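Local coordinates for protein multisubunit Na+/H+ antiporter, D subunit (Anoxybacillus flavithermus, PDB 6Z16) that is the D subunit of a multisubunit sodium/proton antiporter of the CPA3 family and probably takes part in exchanging sodium ions for protons across the membrane, at residues V10-T15 against V38-A43; L4-I9 against Q57-G62; S74-A79 against L471-V476. One frame throughout, in Å; residues are numbered along the deposited sequence.

Contact 1 of 3, residues V10-T15 against V38-A43; sequences VIPLVT and VGLVVA
I11 and P12 of helix 7-18 meet L40 and A43 of helix 26-53 in an antiparallel helix hairpin, built from the first two predicted transmembrane segments. The two short axes run 165° apart in direction and approach to 9.9 Å. The closest backbone pair is I11 and L40, with CA atoms 6.6 Å apart. The side-chain packing is apolar, I11 on A43 and P12 on L40.

I11 reaches across with the longer of its two branches. Its CG1 stands anti to the carbonyl carbon (chi1 -68°), and chi2 of 172° carries CD1 out to A43. CD1 rests on A43 CB at 4.0 Å. It also comes within 4.4 Å of G39 O, a looser approach. The other branch, CG2, is only at the distant edge of the contact, near the backbone of L40.

P12 and L40 make the second pair. Their side chains cross at about a right angle. P12 CG faces both methyls of L40, 4.0 Å from CD1 and 4.0 Å from CD2. P12 CD borders CD1 too.

P12 also shapes its own helix. Its nitrogen has no bond to the preceding turn, and the helix is kinked there. One residue before the proline, I11 O accepts from T15 OG1 at 2.6 Å. It also takes a weak, longer bond from T15 N.

Away from this interface, L13 and V14 pack on V80 of a neighbouring antiporter subunit. Within the chain, P12 packs further on Q114, I117 and V118 of helix 109-124, while L40 reaches I117 and S86. Helix 76-99, which carries S86, also touches V38 and V41.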
loop_
_atom_site.group_PDB
_atom_site.type_symbol
_atom_site.label_atom_id
_atom_site.label_comp_id
_atom_site.label_asym_id
_atom_site.label_seq_id
_atom_site.Cartn_x
_atom_site.Cartn_y
_atom_site.Cartn_z
ATOM N N VAL D 10 -28.517 -37.857 -13.349
ATOM C CA VAL D 10 -28.563 -36.476 -12.873
ATOM C C VAL D 10 -29.846 -36.201 -12.093
ATOM O O VAL D 10 -29.819 -35.526 -11.057
ATOM C CB VAL D 10 -28.390 -35.521 -14.070
ATOM C CG1 VAL D 10 -28.625 -34.081 -13.680
ATOM C CG2 VAL D 10 -26.999 -35.660 -14.641
ATOM N N ILE D 11 -30.979 -36.743 -12.559
ATOM C CA ILE D 11 -32.277 -36.435 -11.939
ATOM C C ILE D 11 -32.403 -36.891 -10.483
ATOM O O ILE D 11 -32.868 -36.092 -9.653
ATOM C CB ILE D 11 -33.423 -36.947 -12.831
ATOM C CG1 ILE D 11 -33.497 -36.140 -14.125
ATOM C CG2 ILE D 11 -34.766 -36.912 -12.119
ATOM C CD1 ILE D 11 -34.464 -36.704 -15.128
ATOM N N PRO D 12 -32.005 -38.118 -10.089
ATOM C CA PRO D 12 -32.085 -38.426 -8.652
ATOM C C PRO D 12 -31.058 -37.673 -7.831
ATOM O O PRO D 12 -31.379 -37.246 -6.712
ATOM C CB PRO D 12 -31.844 -39.938 -8.596
ATOM C CG PRO D 12 -32.101 -40.421 -9.928
ATOM C CD PRO D 12 -31.641 -39.346 -10.825
ATOM N N LEU D 13 -29.869 -37.450 -8.404
ATOM C CA LEU D 13 -28.754 -36.793 -7.727
ATOM C C LEU D 13 -29.137 -35.412 -7.223
ATOM O O LEU D 13 -29.104 -35.157 -6.010
ATOM C CB LEU D 13 -27.568 -36.704 -8.685
ATOM C CG LEU D 13 -26.314 -36.062 -8.114
ATOM C CD1 LEU D 13 -25.860 -36.859 -6.925
ATOM C CD2 LEU D 13 -25.237 -36.007 -9.163
ATOM N N VAL D 14 -29.549 -34.534 -8.155
ATOM C CA VAL D 14 -30.103 -33.213 -7.854
ATOM C C VAL D 14 -31.186 -33.308 -6.797
ATOM O O VAL D 14 -31.159 -32.573 -5.799
ATOM C CB VAL D 14 -30.647 -32.561 -9.139
ATOM C CG1 VAL D 14 -31.335 -31.258 -8.818
ATOM C CG2 VAL D 14 -29.545 -32.338 -10.138
ATOM N N THR D 15 -32.074 -34.301 -6.945
ATOM C CA THR D 15 -33.186 -34.480 -6.021
ATOM C C THR D 15 -32.685 -34.748 -4.619
ATOM O O THR D 15 -33.096 -34.068 -3.671
ATOM C CB THR D 15 -34.072 -35.624 -6.489
ATOM O OG1 THR D 15 -34.518 -35.350 -7.818
ATOM C CG2 THR D 15 -35.269 -35.766 -5.571
ATOM N N VAL D 38 -41.198 -40.058 -10.704
ATOM C CA VAL D 38 -42.032 -40.163 -11.902
ATOM C C VAL D 38 -41.306 -39.594 -13.120
ATOM O O VAL D 38 -41.326 -40.189 -14.211
ATOM C CB VAL D 38 -43.391 -39.478 -11.660
ATOM C CG1 VAL D 38 -44.202 -39.400 -12.936
ATOM C CG2 VAL D 38 -44.177 -40.239 -10.612
ATOM N N GLY D 39 -40.608 -38.466 -12.942
ATOM C CA GLY D 39 -39.780 -37.940 -14.017
ATOM C C GLY D 39 -38.624 -38.849 -14.395
ATOM O O GLY D 39 -38.232 -38.908 -15.564
ATOM N N LEU D 40 -38.086 -39.584 -13.419
ATOM C CA LEU D 40 -37.060 -40.587 -13.689
ATOM C C LEU D 40 -37.590 -41.714 -14.566
ATOM O O LEU D 40 -36.902 -42.162 -15.492
ATOM C CB LEU D 40 -36.535 -41.143 -12.367
ATOM C CG LEU D 40 -35.465 -42.225 -12.400
ATOM C CD1 LEU D 40 -34.222 -41.679 -13.031
ATOM C CD2 LEU D 40 -35.189 -42.722 -11.000
ATOM N N VAL D 41 -38.809 -42.186 -14.279
ATOM C CA VAL D 41 -39.430 -43.239 -15.088
ATOM C C VAL D 41 -39.661 -42.758 -16.518
ATOM O O VAL D 41 -39.376 -43.480 -17.487
ATOM C CB VAL D 41 -40.740 -43.716 -14.432
ATOM C CG1 VAL D 41 -41.438 -44.733 -15.304
ATOM C CG2 VAL D 41 -40.470 -44.310 -13.076
ATOM N N VAL D 42 -40.134 -41.516 -16.671
ATOM C CA VAL D 42 -40.394 -40.973 -18.005
ATOM C C VAL D 42 -39.092 -40.788 -18.787
ATOM O O VAL D 42 -39.015 -41.113 -19.981
ATOM C CB VAL D 42 -41.194 -39.662 -17.889
ATOM C CG1 VAL D 42 -41.393 -39.017 -19.246
ATOM C CG2 VAL D 42 -42.541 -39.931 -17.258
ATOM N N ALA D 43 -38.032 -40.326 -18.115
ATOM C CA ALA D 43 -36.747 -40.131 -18.783
ATOM C C ALA D 43 -36.093 -41.451 -19.165
ATOM O O ALA D 43 -35.453 -41.544 -20.220
ATOM C CB ALA D 43 -35.813 -39.321 -17.889
#

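Contact 2 of 3, residues L4-I9 against Q57-G62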
loop_
_atom_site.group_PDB
_atom_site.type_symbol
_atom_site.label_atom_id
_atom_site.label_comp_id
_atom_site.label_asym_id
_atom_site.label_seq_id
_atom_site.Cartn_x
_atom_site.Cartn_y
_atom_site.Cartn_z
ATOM N N LEU D 4 -29.253 -36.977 -22.701
ATOM C CA LEU D 4 -30.379 -37.796 -22.252
ATOM C C LEU D 4 -29.911 -39.009 -21.465
ATOM O O LEU D 4 -30.563 -39.415 -20.493
ATOM C CB LEU D 4 -31.194 -38.237 -23.467
ATOM C CG LEU D 4 -32.421 -39.133 -23.310
ATOM C CD1 LEU D 4 -33.521 -38.455 -22.536
ATOM C CD2 LEU D 4 -32.912 -39.534 -24.677
ATOM N N LEU D 5 -28.748 -39.541 -21.840
ATOM C CA LEU D 5 -28.123 -40.662 -21.156
ATOM C C LEU D 5 -27.810 -40.341 -19.697
ATOM O O LEU D 5 -27.802 -41.246 -18.857
ATOM C CB LEU D 5 -26.854 -41.033 -21.918
ATOM C CG LEU D 5 -26.185 -42.392 -21.835
ATOM C CD1 LEU D 5 -25.392 -42.564 -23.105
ATOM C CD2 LEU D 5 -25.295 -42.529 -20.641
ATOM N N LEU D 6 -27.552 -39.073 -19.372
ATOM C CA LEU D 6 -27.304 -38.725 -17.981
ATOM C C LEU D 6 -28.563 -38.486 -17.180
ATOM O O LEU D 6 -28.465 -38.357 -15.957
ATOM C CB LEU D 6 -26.444 -37.478 -17.850
ATOM C CG LEU D 6 -24.946 -37.709 -17.806
ATOM C CD1 LEU D 6 -24.386 -37.864 -19.180
ATOM C CD2 LEU D 6 -24.292 -36.592 -17.064
ATOM N N LEU D 7 -29.722 -38.394 -17.824
ATOM C CA LEU D 7 -30.945 -38.148 -17.071
ATOM C C LEU D 7 -31.352 -39.255 -16.091
ATOM O O LEU D 7 -31.995 -38.914 -15.088
ATOM C CB LEU D 7 -32.084 -37.822 -18.045
ATOM C CG LEU D 7 -31.882 -36.442 -18.674
ATOM C CD1 LEU D 7 -32.929 -36.138 -19.711
ATOM C CD2 LEU D 7 -31.903 -35.382 -17.601
ATOM N N PRO D 8 -31.031 -40.543 -16.276
ATOM C CA PRO D 8 -31.151 -41.461 -15.134
ATOM C C PRO D 8 -30.175 -41.206 -13.993
ATOM O O PRO D 8 -30.439 -41.663 -12.876
ATOM C CB PRO D 8 -30.915 -42.835 -15.762
ATOM C CG PRO D 8 -30.327 -42.584 -17.083
ATOM C CD PRO D 8 -30.951 -41.318 -17.529
ATOM N N ILE D 9 -29.073 -40.500 -14.219
ATOM C CA ILE D 9 -28.087 -40.252 -13.176
ATOM C C ILE D 9 -28.279 -38.884 -12.532
ATOM O O ILE D 9 -28.247 -38.763 -11.307
ATOM C CB ILE D 9 -26.665 -40.399 -13.758
ATOM C CG1 ILE D 9 -26.481 -41.787 -14.367
ATOM C CG2 ILE D 9 -25.626 -40.192 -12.686
ATOM C CD1 ILE D 9 -25.224 -41.932 -15.187
ATOM N N GLN D 57 -25.828 -45.590 -27.596
ATOM C CA GLN D 57 -25.591 -44.196 -27.245
ATOM C C GLN D 57 -24.311 -44.078 -26.427
ATOM O O GLN D 57 -24.203 -44.667 -25.349
ATOM C CB GLN D 57 -26.778 -43.628 -26.470
ATOM C CG GLN D 57 -28.070 -43.572 -27.264
ATOM C CD GLN D 57 -27.985 -42.668 -28.470
ATOM O OE1 GLN D 57 -27.971 -43.131 -29.607
ATOM N NE2 GLN D 57 -27.925 -41.367 -28.228
ATOM N N THR D 58 -23.343 -43.324 -26.938
ATOM C CA THR D 58 -22.091 -43.075 -26.236
ATOM C C THR D 58 -21.922 -41.583 -26.013
ATOM O O THR D 58 -22.129 -40.784 -26.930
ATOM C CB THR D 58 -20.887 -43.607 -27.014
ATOM O OG1 THR D 58 -20.812 -42.956 -28.286
ATOM C CG2 THR D 58 -21.002 -45.099 -27.227
ATOM N N LEU D 59 -21.533 -41.205 -24.799
ATOM C CA LEU D 59 -21.286 -39.808 -24.476
ATOM C C LEU D 59 -19.986 -39.672 -23.708
ATOM O O LEU D 59 -19.843 -40.231 -22.618
ATOM C CB LEU D 59 -22.424 -39.202 -23.662
ATOM C CG LEU D 59 -22.144 -37.729 -23.384
ATOM C CD1 LEU D 59 -22.044 -36.925 -24.670
ATOM C CD2 LEU D 59 -23.223 -37.178 -22.553
ATOM N N ASN D 60 -19.050 -38.921 -24.274
ATOM C CA ASN D 60 -17.873 -38.503 -23.536
ATOM C C ASN D 60 -18.277 -37.408 -22.563
ATOM O O ASN D 60 -19.035 -36.506 -22.925
ATOM C CB ASN D 60 -16.822 -37.981 -24.503
ATOM C CG ASN D 60 -16.481 -38.976 -25.574
ATOM O OD1 ASN D 60 -16.390 -40.166 -25.323
ATOM N ND2 ASN D 60 -16.293 -38.491 -26.785
ATOM N N VAL D 61 -17.794 -37.492 -21.321
ATOM C CA VAL D 61 -18.214 -36.534 -20.299
ATOM C C VAL D 61 -17.686 -35.144 -20.627
ATOM O O VAL D 61 -18.455 -34.251 -20.982
ATOM C CB VAL D 61 -17.790 -37.000 -18.898
ATOM C CG1 VAL D 61 -18.066 -35.925 -17.885
ATOM C CG2 VAL D 61 -18.570 -38.233 -18.521
ATOM N N GLY D 62 -16.373 -34.970 -20.660
ATOM C CA GLY D 62 -15.852 -33.759 -21.257
ATOM C C GLY D 62 -15.976 -33.807 -22.774
ATOM O O GLY D 62 -16.642 -34.660 -23.361
#
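The carbonyl oxygen of Q57 is the polar atom at the middle of this meeting with L5. The backbone N of S74, on the partner strand, is its probable hydrogen-bond donor. L5 CD1 lies against the same oxygen, but it brings only an apolar methyl. That meeting is packing and adds no grip, and the polar need of the oxygen is probably met by the strand.

L5 carries the first half of the contact. Its CG lies anti to the backbone N (chi1 -158°), which turns it toward the strand, and chi2 of 156° then sets CD1 against Q57. CD1 also reaches Q57 CB, 3.8 Å away, and comes more loosely near T58 N and L59 N. One methyl thus borders the strand backbone over three residues. The side chains of L5 and Q57 cross obliquely.

L6 and L59 form the second half. L6 CD1 meets L59 CD2 at 3.6 Å, and the two side chains cross at about a right angle. L6 is poorly ordered, so the exact fit of its methyls is uncertain. Q57 and L59 point toward residues 4-9, while T58 points away, the alternation expected of a strand.

Residues 4-6 belong to a 3-10 turn that begins earlier. L5 and L6 are consecutive in it, and they meet the alternate residues Q57 and L59 on one strand face.

L72 of the partner strand packs on both L5 and L6. Neighbouring antiporter subunits cover L6 and L59: F93 and P92 come from one chain, and F791, which touches L6, from another.

Strand 57-60 pairs antiparallel with strand 71-74. Together they make a beta-hairpin between two membrane helices, with the start of helix 7-18 packed on it.

Contact 3 of 3, residues S74-A79 against L471-V476; sequences SDSLSA and LDAVNV
A473 of helix 463-477 packs on S76 and L77 in the first turn of helix 76-99, next to the N-cap residue D75. This is the tight part of the contact. The CA atoms of S76 and A473 are 5.0 Å apart. A473 CB lies 3.8 Å from L77 N and 4.0 Å from L77 CB. S76 CB borders A473 N. S76 OG stands anti to its own backbone N (chi1 -177°) and is hydrogen-bonded to F469 O, one helical turn before A473.

The looser side is at D472, which is partly exposed and comes no nearer to S76 than 4.4 Å, between the two CB atoms. No other protein chain touches either segment.

At the other end, D75 and V476 cross at about a right angle. D75 CG sits between the backbone N and the carbonyl carbon (chi1 51°), which turns the carboxylate back toward S78 N. The carboxylate splits its work. OD1 accepts a weak capping bond from S78 N, with an N-H...O angle of 154°. OD2 forms a salt bridge with R258 NH1 of helix 249-263. That same OD2 lies 3.7 Å from V476 CG1.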
loop_
_atom_site.group_PDB
_atom_site.type_symbol
_atom_site.label_atom_id
_atom_site.label_comp_id
_atom_site.label_asym_id
_atom_site.label_seq_id
_atom_site.Cartn_x
_atom_site.Cartn_y
_atom_site.Cartn_z
ATOM N N SER D 74 -24.736 -46.282 -23.046
ATOM C CA SER D 74 -26.028 -46.924 -22.865
ATOM C C SER D 74 -26.315 -47.749 -24.110
ATOM O O SER D 74 -26.509 -47.198 -25.201
ATOM C CB SER D 74 -27.132 -45.904 -22.615
ATOM O OG SER D 74 -28.366 -46.557 -22.407
ATOM N N ASP D 75 -26.273 -49.066 -23.947
ATOM C CA ASP D 75 -26.817 -50.011 -24.904
ATOM C C ASP D 75 -28.229 -50.379 -24.458
ATOM O O ASP D 75 -28.788 -49.766 -23.545
ATOM C CB ASP D 75 -25.895 -51.219 -25.041
ATOM C CG ASP D 75 -25.522 -51.828 -23.706
ATOM O OD1 ASP D 75 -25.853 -51.238 -22.658
ATOM O OD2 ASP D 75 -24.897 -52.908 -23.705
ATOM N N SER D 76 -28.825 -51.386 -25.091
ATOM C CA SER D 76 -30.225 -51.667 -24.815
ATOM C C SER D 76 -30.417 -52.384 -23.487
ATOM O O SER D 76 -31.429 -52.158 -22.811
ATOM C CB SER D 76 -30.827 -52.476 -25.957
ATOM O OG SER D 76 -32.205 -52.691 -25.740
ATOM N N LEU D 77 -29.448 -53.205 -23.079
ATOM C CA LEU D 77 -29.546 -53.907 -21.802
ATOM C C LEU D 77 -29.472 -52.949 -20.623
ATOM O O LEU D 77 -30.236 -53.083 -19.657
ATOM C CB LEU D 77 -28.448 -54.961 -21.704
ATOM C CG LEU D 77 -28.369 -55.723 -20.382
ATOM C CD1 LEU D 77 -29.662 -56.459 -20.078
ATOM C CD2 LEU D 77 -27.203 -56.676 -20.428
ATOM N N SER D 78 -28.574 -51.965 -20.692
ATOM C CA SER D 78 -28.461 -50.990 -19.614
ATOM C C SER D 78 -29.690 -50.098 -19.527
ATOM O O SER D 78 -30.116 -49.749 -18.423
ATOM C CB SER D 78 -27.199 -50.160 -19.804
ATOM O OG SER D 78 -27.262 -49.429 -21.008
ATOM N N ALA D 79 -30.303 -49.767 -20.668
ATOM C CA ALA D 79 -31.527 -48.974 -20.657
ATOM C C ALA D 79 -32.695 -49.759 -20.075
ATOM O O ALA D 79 -33.515 -49.200 -19.329
ATOM C CB ALA D 79 -31.850 -48.499 -22.068
ATOM N N LEU D 471 -33.574 -58.416 -28.161
ATOM C CA LEU D 471 -32.849 -58.885 -29.336
ATOM C C LEU D 471 -31.687 -57.962 -29.678
ATOM O O LEU D 471 -30.597 -58.435 -30.021
ATOM C CB LEU D 471 -33.795 -59.016 -30.527
ATOM C CG LEU D 471 -33.142 -59.540 -31.804
ATOM C CD1 LEU D 471 -32.603 -60.936 -31.578
ATOM C CD2 LEU D 471 -34.115 -59.513 -32.963
ATOM N N ASP D 472 -31.886 -56.644 -29.571
ATOM C CA ASP D 472 -30.758 -55.736 -29.784
ATOM C C ASP D 472 -29.730 -55.836 -28.663
ATOM O O ASP D 472 -28.520 -55.711 -28.918
ATOM C CB ASP D 472 -31.249 -54.302 -29.930
ATOM C CG ASP D 472 -31.955 -54.069 -31.243
ATOM O OD1 ASP D 472 -31.654 -54.793 -32.212
ATOM O OD2 ASP D 472 -32.802 -53.157 -31.312
ATOM N N ALA D 473 -30.187 -56.096 -27.435
ATOM C CA ALA D 473 -29.264 -56.334 -26.328
ATOM C C ALA D 473 -28.409 -57.575 -26.569
ATOM O O ALA D 473 -27.198 -57.548 -26.340
ATOM C CB ALA D 473 -30.037 -56.463 -25.016
ATOM N N VAL D 474 -29.014 -58.655 -27.066
ATOM C CA VAL D 474 -28.264 -59.868 -27.383
ATOM C C VAL D 474 -27.311 -59.627 -28.546
ATOM O O VAL D 474 -26.162 -60.082 -28.524
ATOM C CB VAL D 474 -29.235 -61.031 -27.660
ATOM C CG1 VAL D 474 -28.528 -62.214 -28.267
ATOM C CG2 VAL D 474 -29.879 -61.473 -26.371
ATOM N N ASN D 475 -27.747 -58.863 -29.549
ATOM C CA ASN D 475 -26.883 -58.546 -30.680
ATOM C C ASN D 475 -25.681 -57.699 -30.290
ATOM O O ASN D 475 -24.662 -57.746 -30.985
ATOM C CB ASN D 475 -27.676 -57.828 -31.765
ATOM C CG ASN D 475 -28.635 -58.741 -32.472
ATOM O OD1 ASN D 475 -28.300 -59.878 -32.795
ATOM N ND2 ASN D 475 -29.841 -58.255 -32.714
ATOM N N VAL D 476 -25.766 -56.929 -29.205
ATOM C CA VAL D 476 -24.570 -56.215 -28.767
ATOM C C VAL D 476 -23.763 -57.004 -27.734
ATOM O O VAL D 476 -22.557 -56.759 -27.589
ATOM C CB VAL D 476 -24.920 -54.804 -28.245
ATOM C CG1 VAL D 476 -25.447 -54.824 -26.820
ATOM C CG2 VAL D 476 -23.744 -53.851 -28.404
#

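Overall arrangement
Contact 1 lies inside the loop that contact 2 closes; contact 3 follows both along the chain. Contacts 1 and 2 share helix 7-18, and their centres are 13 Å apart. They touch directly: A43 CB lies 4.0 Å from L7 CB, and L40 packs on P8. Contact 3 joins contact 2 through the beta-hairpin and through L5 CG, 3.7 Å from S74 CB; their centres are 16 Å apart. Contacts 1 and 3 do not touch, with centres 22 Å apart. A bound phosphatidylethanolamine lies about 9 Å from G39, and one lies about 12 Å from the L77 side chain. The contacts do not line the lipid pockets.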